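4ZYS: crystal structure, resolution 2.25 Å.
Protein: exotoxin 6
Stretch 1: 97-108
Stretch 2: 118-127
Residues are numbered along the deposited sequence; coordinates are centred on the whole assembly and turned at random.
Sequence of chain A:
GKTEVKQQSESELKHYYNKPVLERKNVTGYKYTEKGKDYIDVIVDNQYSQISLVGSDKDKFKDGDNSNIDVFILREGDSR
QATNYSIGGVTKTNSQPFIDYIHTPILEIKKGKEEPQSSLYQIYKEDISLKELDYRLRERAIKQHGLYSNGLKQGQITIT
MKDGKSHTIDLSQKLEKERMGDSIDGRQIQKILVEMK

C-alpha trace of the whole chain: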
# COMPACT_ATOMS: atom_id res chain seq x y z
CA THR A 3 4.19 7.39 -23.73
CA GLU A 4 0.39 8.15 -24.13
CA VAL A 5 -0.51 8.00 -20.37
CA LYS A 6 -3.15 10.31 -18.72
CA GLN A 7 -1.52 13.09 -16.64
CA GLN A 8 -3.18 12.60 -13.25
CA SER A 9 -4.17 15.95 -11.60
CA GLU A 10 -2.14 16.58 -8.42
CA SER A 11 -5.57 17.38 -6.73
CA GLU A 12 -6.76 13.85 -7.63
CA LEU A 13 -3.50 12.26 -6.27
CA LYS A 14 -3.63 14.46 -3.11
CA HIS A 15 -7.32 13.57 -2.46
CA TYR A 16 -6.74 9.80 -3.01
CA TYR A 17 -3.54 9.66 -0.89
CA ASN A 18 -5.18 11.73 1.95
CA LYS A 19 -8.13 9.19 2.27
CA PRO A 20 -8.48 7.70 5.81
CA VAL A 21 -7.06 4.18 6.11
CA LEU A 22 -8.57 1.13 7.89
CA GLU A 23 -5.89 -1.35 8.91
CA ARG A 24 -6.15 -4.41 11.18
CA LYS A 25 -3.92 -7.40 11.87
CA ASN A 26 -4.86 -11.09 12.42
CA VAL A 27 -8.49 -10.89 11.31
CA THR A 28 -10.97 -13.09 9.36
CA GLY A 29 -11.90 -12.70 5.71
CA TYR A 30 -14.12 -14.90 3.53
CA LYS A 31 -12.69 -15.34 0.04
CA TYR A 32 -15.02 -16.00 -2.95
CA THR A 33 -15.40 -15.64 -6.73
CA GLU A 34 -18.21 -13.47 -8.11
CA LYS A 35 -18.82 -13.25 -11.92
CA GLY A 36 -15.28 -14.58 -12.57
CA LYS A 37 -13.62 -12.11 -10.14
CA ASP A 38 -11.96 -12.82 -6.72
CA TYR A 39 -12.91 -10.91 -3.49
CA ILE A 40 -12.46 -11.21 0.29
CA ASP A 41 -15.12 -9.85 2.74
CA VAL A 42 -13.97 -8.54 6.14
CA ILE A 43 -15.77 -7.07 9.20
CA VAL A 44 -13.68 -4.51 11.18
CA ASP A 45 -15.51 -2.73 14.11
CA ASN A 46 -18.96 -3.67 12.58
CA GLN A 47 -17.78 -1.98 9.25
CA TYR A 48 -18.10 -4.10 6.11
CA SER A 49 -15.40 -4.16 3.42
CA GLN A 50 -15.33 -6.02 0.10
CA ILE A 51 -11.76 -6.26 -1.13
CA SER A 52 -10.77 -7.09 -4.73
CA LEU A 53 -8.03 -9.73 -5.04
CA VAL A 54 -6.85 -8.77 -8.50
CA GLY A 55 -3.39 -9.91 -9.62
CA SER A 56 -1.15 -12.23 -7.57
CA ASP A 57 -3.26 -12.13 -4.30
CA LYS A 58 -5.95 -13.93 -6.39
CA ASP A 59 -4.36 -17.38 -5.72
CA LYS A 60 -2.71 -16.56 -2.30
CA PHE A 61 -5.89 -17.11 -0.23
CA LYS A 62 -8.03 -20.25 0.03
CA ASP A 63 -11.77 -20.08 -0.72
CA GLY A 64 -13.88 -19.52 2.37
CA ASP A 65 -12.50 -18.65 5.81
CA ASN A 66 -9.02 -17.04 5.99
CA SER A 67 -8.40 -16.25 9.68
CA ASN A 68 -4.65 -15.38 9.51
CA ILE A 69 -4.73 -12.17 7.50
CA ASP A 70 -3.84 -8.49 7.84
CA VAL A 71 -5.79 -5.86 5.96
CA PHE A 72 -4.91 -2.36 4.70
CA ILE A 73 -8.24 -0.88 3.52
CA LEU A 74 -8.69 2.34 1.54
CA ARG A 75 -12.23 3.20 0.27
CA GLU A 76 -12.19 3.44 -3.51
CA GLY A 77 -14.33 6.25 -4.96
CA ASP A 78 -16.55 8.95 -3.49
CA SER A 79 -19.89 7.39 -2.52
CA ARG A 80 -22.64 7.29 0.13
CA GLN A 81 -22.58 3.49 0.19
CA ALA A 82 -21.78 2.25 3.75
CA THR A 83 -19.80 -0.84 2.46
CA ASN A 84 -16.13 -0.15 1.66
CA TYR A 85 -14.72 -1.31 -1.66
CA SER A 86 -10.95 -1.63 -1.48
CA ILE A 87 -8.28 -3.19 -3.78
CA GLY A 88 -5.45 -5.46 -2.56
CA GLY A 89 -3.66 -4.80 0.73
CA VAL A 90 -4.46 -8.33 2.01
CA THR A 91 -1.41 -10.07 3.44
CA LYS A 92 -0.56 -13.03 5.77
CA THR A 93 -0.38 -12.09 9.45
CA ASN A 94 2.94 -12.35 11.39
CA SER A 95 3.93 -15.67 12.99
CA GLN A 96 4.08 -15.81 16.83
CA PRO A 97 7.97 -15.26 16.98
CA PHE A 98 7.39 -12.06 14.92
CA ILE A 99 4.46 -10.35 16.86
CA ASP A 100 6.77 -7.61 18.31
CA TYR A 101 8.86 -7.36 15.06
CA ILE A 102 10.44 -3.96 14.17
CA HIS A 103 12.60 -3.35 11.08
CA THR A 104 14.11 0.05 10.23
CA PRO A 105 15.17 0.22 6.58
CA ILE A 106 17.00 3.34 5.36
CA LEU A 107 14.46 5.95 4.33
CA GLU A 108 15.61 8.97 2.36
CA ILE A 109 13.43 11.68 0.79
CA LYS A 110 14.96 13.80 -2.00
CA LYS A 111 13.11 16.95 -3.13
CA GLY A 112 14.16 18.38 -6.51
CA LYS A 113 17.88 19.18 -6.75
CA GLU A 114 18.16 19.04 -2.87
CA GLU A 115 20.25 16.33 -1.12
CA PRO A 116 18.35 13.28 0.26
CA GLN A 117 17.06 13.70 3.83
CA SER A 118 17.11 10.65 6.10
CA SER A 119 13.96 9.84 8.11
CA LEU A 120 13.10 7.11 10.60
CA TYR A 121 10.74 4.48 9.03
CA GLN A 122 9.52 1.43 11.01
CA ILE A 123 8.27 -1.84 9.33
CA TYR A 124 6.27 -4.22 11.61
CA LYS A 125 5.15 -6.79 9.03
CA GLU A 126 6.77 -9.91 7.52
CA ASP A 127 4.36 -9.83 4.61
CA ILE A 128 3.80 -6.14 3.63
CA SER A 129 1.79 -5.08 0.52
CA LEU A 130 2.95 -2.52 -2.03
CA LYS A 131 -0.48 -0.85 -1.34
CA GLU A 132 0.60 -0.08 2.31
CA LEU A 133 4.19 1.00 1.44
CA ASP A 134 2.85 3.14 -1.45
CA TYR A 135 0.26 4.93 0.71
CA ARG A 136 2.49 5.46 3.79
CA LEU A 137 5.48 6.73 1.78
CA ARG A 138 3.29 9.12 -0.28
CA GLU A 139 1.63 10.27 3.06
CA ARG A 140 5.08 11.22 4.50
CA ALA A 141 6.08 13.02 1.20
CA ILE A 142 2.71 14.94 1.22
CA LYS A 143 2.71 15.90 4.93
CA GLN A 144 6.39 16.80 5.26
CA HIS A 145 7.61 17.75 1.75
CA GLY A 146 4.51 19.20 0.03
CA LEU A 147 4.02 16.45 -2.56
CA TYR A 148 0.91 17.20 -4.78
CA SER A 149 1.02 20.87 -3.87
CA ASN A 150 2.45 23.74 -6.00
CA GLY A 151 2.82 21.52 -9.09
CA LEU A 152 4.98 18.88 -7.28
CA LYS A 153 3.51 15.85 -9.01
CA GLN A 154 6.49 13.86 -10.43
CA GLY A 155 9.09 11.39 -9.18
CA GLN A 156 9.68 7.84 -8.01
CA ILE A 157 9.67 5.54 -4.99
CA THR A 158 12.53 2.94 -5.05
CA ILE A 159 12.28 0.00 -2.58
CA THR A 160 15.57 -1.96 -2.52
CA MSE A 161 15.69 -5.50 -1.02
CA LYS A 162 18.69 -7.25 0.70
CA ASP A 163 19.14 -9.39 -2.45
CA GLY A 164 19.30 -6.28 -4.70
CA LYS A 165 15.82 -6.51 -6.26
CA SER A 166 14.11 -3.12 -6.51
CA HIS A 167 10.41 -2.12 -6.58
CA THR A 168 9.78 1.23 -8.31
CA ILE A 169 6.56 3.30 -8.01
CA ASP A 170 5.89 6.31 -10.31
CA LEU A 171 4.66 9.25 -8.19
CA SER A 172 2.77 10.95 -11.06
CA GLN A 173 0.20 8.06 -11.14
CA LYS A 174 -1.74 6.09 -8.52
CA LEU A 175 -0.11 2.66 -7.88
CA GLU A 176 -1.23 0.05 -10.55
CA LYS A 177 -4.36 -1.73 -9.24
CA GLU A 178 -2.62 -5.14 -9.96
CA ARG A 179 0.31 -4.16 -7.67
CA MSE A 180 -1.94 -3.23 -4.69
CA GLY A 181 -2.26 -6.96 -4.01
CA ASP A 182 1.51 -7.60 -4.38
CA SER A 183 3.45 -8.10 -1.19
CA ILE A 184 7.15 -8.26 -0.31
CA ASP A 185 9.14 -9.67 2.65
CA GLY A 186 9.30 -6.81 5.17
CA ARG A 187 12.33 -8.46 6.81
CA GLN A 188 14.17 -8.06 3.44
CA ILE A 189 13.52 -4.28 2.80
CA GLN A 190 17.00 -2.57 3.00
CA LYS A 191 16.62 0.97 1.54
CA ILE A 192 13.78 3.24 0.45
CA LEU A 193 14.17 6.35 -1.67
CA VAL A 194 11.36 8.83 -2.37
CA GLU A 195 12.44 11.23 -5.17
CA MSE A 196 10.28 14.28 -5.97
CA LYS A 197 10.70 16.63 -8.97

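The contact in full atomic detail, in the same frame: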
# COMPACT_ATOMS: atom_id res chain seq x y z
N PRO A 97 6.64 -15.85 16.64
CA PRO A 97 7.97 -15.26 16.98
C PRO A 97 8.13 -13.80 16.54
O PRO A 97 8.94 -13.08 17.12
CB PRO A 97 8.96 -16.16 16.21
CG PRO A 97 8.24 -17.43 16.00
CD PRO A 97 6.81 -17.05 15.79
N PHE A 98 7.33 -13.38 15.55
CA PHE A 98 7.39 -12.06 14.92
C PHE A 98 6.27 -11.05 15.32
O PHE A 98 6.13 -10.04 14.63
CB PHE A 98 7.39 -12.24 13.39
CG PHE A 98 8.74 -12.64 12.85
CD1 PHE A 98 9.68 -11.69 12.49
CD2 PHE A 98 9.07 -13.99 12.70
CE1 PHE A 98 10.95 -12.06 12.05
CE2 PHE A 98 10.33 -14.37 12.22
CZ PHE A 98 11.27 -13.40 11.90
N ILE A 99 5.54 -11.27 16.43
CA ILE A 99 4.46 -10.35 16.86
C ILE A 99 5.04 -8.94 17.21
O ILE A 99 4.48 -7.93 16.80
CB ILE A 99 3.61 -10.94 18.04
CG1 ILE A 99 2.83 -12.22 17.62
CG2 ILE A 99 2.67 -9.92 18.69
CD1 ILE A 99 1.81 -12.10 16.50
N ASP A 100 6.18 -8.89 17.91
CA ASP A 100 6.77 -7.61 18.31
C ASP A 100 7.81 -7.09 17.30
O ASP A 100 8.55 -6.14 17.63
CB ASP A 100 7.41 -7.75 19.70
CG ASP A 100 8.51 -8.82 19.82
OD1 ASP A 100 8.86 -9.44 18.78
OD2 ASP A 100 9.00 -9.04 20.96
N TYR A 101 7.87 -7.68 16.09
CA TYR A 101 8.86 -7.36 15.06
C TYR A 101 8.91 -5.88 14.63
O TYR A 101 7.90 -5.27 14.31
CB TYR A 101 8.65 -8.26 13.84
CG TYR A 101 9.69 -8.06 12.76
CD1 TYR A 101 11.00 -8.47 12.95
CD2 TYR A 101 9.35 -7.48 11.54
CE1 TYR A 101 11.96 -8.30 11.95
CE2 TYR A 101 10.29 -7.30 10.54
CZ TYR A 101 11.60 -7.71 10.75
OH TYR A 101 12.53 -7.52 9.75
N ILE A 102 10.14 -5.32 14.63
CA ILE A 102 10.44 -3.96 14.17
C ILE A 102 11.65 -4.05 13.25
O ILE A 102 12.64 -4.71 13.58
CB ILE A 102 10.65 -2.89 15.30
CG1 ILE A 102 9.47 -2.88 16.28
CG2 ILE A 102 10.84 -1.45 14.71
CD1 ILE A 102 9.86 -2.76 17.64
N HIS A 103 11.55 -3.42 12.08
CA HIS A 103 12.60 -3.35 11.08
C HIS A 103 12.72 -1.92 10.61
O HIS A 103 11.70 -1.31 10.29
CB HIS A 103 12.31 -4.29 9.91
CG HIS A 103 13.45 -4.44 8.98
ND1 HIS A 103 14.60 -5.12 9.34
CD2 HIS A 103 13.61 -3.96 7.72
CE1 HIS A 103 15.41 -5.04 8.30
NE2 HIS A 103 14.86 -4.34 7.31
N THR A 104 13.94 -1.35 10.60
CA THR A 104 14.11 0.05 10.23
C THR A 104 14.97 0.14 8.99
O THR A 104 16.18 0.30 9.08
CB THR A 104 14.66 0.87 11.40
OG1 THR A 104 15.95 0.38 11.74
CG2 THR A 104 13.76 0.82 12.62
N PRO A 105 14.36 0.05 7.79
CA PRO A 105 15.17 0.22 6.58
C PRO A 105 15.62 1.68 6.44
O PRO A 105 15.10 2.55 7.15
CB PRO A 105 14.20 -0.18 5.46
CG PRO A 105 12.85 0.17 6.00
CD PRO A 105 12.92 -0.11 7.47
N ILE A 106 16.58 1.96 5.57
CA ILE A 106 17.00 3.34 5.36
C ILE A 106 15.88 4.01 4.62
O ILE A 106 15.35 3.42 3.68
CB ILE A 106 18.36 3.43 4.59
CG1 ILE A 106 19.55 2.99 5.45
CG2 ILE A 106 18.61 4.82 3.98
CD1 ILE A 106 19.58 3.54 6.87
N LEU A 107 15.46 5.19 5.07
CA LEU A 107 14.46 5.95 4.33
C LEU A 107 15.03 7.31 4.05
O LEU A 107 15.39 8.03 4.97
CB LEU A 107 13.06 6.05 5.02
CG LEU A 107 12.11 7.09 4.37
CD1 LEU A 107 11.65 6.66 2.95
CD2 LEU A 107 10.96 7.44 5.29
N GLU A 108 15.13 7.65 2.78
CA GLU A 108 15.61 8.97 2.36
C GLU A 108 14.59 9.60 1.45
O GLU A 108 14.00 8.91 0.63
CB GLU A 108 16.97 8.89 1.66
CG GLU A 108 18.13 8.56 2.57
CD GLU A 108 19.43 8.48 1.81
OE1 GLU A 108 19.54 7.63 0.90
OE2 GLU A 108 20.33 9.31 2.09
N SER A 118 17.43 11.88 5.38
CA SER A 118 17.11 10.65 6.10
C SER A 118 15.95 10.87 7.08
O SER A 118 15.80 11.95 7.68
CB SER A 118 18.32 10.12 6.85
OG SER A 118 18.81 11.11 7.74
N SER A 119 15.11 9.84 7.22
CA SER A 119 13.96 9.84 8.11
C SER A 119 13.84 8.47 8.73
O SER A 119 14.23 7.48 8.11
CB SER A 119 12.69 10.20 7.33
OG SER A 119 11.58 10.37 8.19
N LEU A 120 13.31 8.40 9.95
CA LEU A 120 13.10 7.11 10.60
C LEU A 120 11.80 6.47 10.03
O LEU A 120 10.75 7.13 9.99
CB LEU A 120 13.03 7.27 12.13
CG LEU A 120 12.71 6.04 12.99
CD1 LEU A 120 13.69 4.88 12.74
CD2 LEU A 120 12.72 6.40 14.45
N TYR A 121 11.89 5.23 9.54
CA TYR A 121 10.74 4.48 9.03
C TYR A 121 10.72 3.09 9.67
O TYR A 121 11.72 2.37 9.62
CB TYR A 121 10.78 4.38 7.51
CG TYR A 121 9.49 3.84 6.93
CD1 TYR A 121 8.29 4.52 7.08
CD2 TYR A 121 9.47 2.64 6.23
CE1 TYR A 121 7.10 4.01 6.57
CE2 TYR A 121 8.29 2.13 5.71
CZ TYR A 121 7.10 2.81 5.90
OH TYR A 121 5.93 2.33 5.37
N GLN A 122 9.61 2.73 10.32
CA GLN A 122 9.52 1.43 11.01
C GLN A 122 8.56 0.48 10.29
O GLN A 122 7.41 0.84 10.05
CB GLN A 122 9.08 1.60 12.49
CG GLN A 122 10.01 2.52 13.26
CD GLN A 122 9.95 2.46 14.76
OE1 GLN A 122 9.01 1.98 15.40
NE2 GLN A 122 11.01 2.93 15.35
N ILE A 123 9.04 -0.74 9.96
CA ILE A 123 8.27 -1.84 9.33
C ILE A 123 7.94 -2.86 10.45
O ILE A 123 8.85 -3.26 11.17
CB ILE A 123 9.03 -2.51 8.13
CG1 ILE A 123 9.23 -1.55 6.92
CG2 ILE A 123 8.38 -3.84 7.67
CD1 ILE A 123 7.99 -1.10 6.25
N TYR A 124 6.67 -3.26 10.58
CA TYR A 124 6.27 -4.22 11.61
C TYR A 124 5.82 -5.56 11.01
O TYR A 124 5.61 -6.54 11.74
CB TYR A 124 5.14 -3.61 12.48
CG TYR A 124 5.47 -2.23 13.01
CD1 TYR A 124 6.44 -2.04 13.99
CD2 TYR A 124 4.83 -1.10 12.50
CE1 TYR A 124 6.75 -0.77 14.47
CE2 TYR A 124 5.11 0.17 12.99
CZ TYR A 124 6.08 0.34 13.97
OH TYR A 124 6.36 1.59 14.44
N LYS A 125 5.70 -5.62 9.68
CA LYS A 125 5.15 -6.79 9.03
C LYS A 125 6.13 -7.61 8.21
O LYS A 125 6.95 -7.08 7.47
CB LYS A 125 3.98 -6.35 8.14
CG LYS A 125 2.70 -6.16 8.97
CD LYS A 125 1.50 -5.55 8.20
CE LYS A 125 1.10 -6.25 6.91
NZ LYS A 125 0.91 -7.72 7.09
N GLU A 126 5.99 -8.94 8.32
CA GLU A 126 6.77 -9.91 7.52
C GLU A 126 6.30 -9.89 6.07
O GLU A 126 7.08 -9.98 5.13
CB GLU A 126 6.60 -11.32 8.07
CG GLU A 126 7.24 -11.58 9.40
CD GLU A 126 7.04 -13.03 9.78
OE1 GLU A 126 7.73 -13.89 9.19
OE2 GLU A 126 6.11 -13.31 10.57
N ASP A 127 4.99 -9.85 5.91
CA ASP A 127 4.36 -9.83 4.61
C ASP A 127 3.69 -8.46 4.47
O ASP A 127 2.64 -8.24 5.05
CB ASP A 127 3.36 -10.99 4.52
CG ASP A 127 2.82 -11.21 3.12
OD1 ASP A 127 3.53 -10.91 2.16
OD2 ASP A 127 1.66 -11.68 2.99
O HOH W 1 14.53 4.54 8.88
O HOH W 2 16.64 6.37 7.54

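The apolar centre of this contact is built from Pro105, Leu107, Tyr121 and Ile123. Leu107, buried and more heavily covered by the other stretch than any other residue here, brings its CB to 3.8 Å from Tyr121 CB, while its CD2 lies 3.8 Å from Ser119 CB. Pro105 packs against two neighbours that also touch each other: its CG lies 4.2 Å from Tyr121 CD2, at the ring edge, and its CD 4.0 Å from Ile123 CG1. The rule is compactness. A small rigid ring lies against an aromatic edge and a branched aliphatic chain that are themselves in contact, and burial of carbon surface holds the group together.

The backbones run antiparallel, but only part of the pairing is regular. His103 and Ile123 form a single bridge closed by two hydrogen bonds, His103 N to Ile123 O at 2.9 Å and Ile123 N to His103 O at 2.7 Å, the second nearly straight at 173°. Farther along, Ser119 N donates to Leu107 O at 2.9 Å, and Glu108 pairs with Ser118 as a non-hydrogen-bonded neighbour, their CA atoms 4.4 Å apart.

Between these two sites stands Pro105, whose ring nitrogen has no proton to donate. Water fills the gap there. Water 1 accepts from Tyr121 N at 2.8 Å and lies 2.7 Å from Pro105 O, joining the two stretches; water 2 accepts from Leu107 N at 3.0 Å and lies 2.7 Å from Ser119 O. Polar backbone atoms that do not meet directly are thus still served across the gap. CA-H...O contacts supplement the pairing, among them Thr104 CA to Tyr121 O at 3.4 Å and Tyr124 CA to Tyr101 O at 3.3 Å.

Toward the more exposed margin, Ile102 CG1 packs 3.9 Å from CD1 of Tyr124, at the edge of the ring. Although the CA-to-CB bond of Tyr124 points away overall, the end of its side chain comes nearer, and its hydroxyl OH donates to Gln122 OE1 at 2.8 Å. That bond within one stretch ties together two side chains that both touch Ile102, whose CG2 is 3.9 Å from OE1 of Gln122.

At the polar edge, the Phe98-to-Tyr101 type I turn, closed by a long 3.3 Å bond from Tyr101 N to Phe98 O, presents Phe98 to Glu126. The carboxylate carbon CD of Glu126 lies over one face of the Phe98 ring, and its OE2 comes within 3.3 Å of Phe98 CB. The acid's aliphatic stem and the aromatic surface can share this position while OE2 is hydrogen-bonded to a residue just outside the stretches.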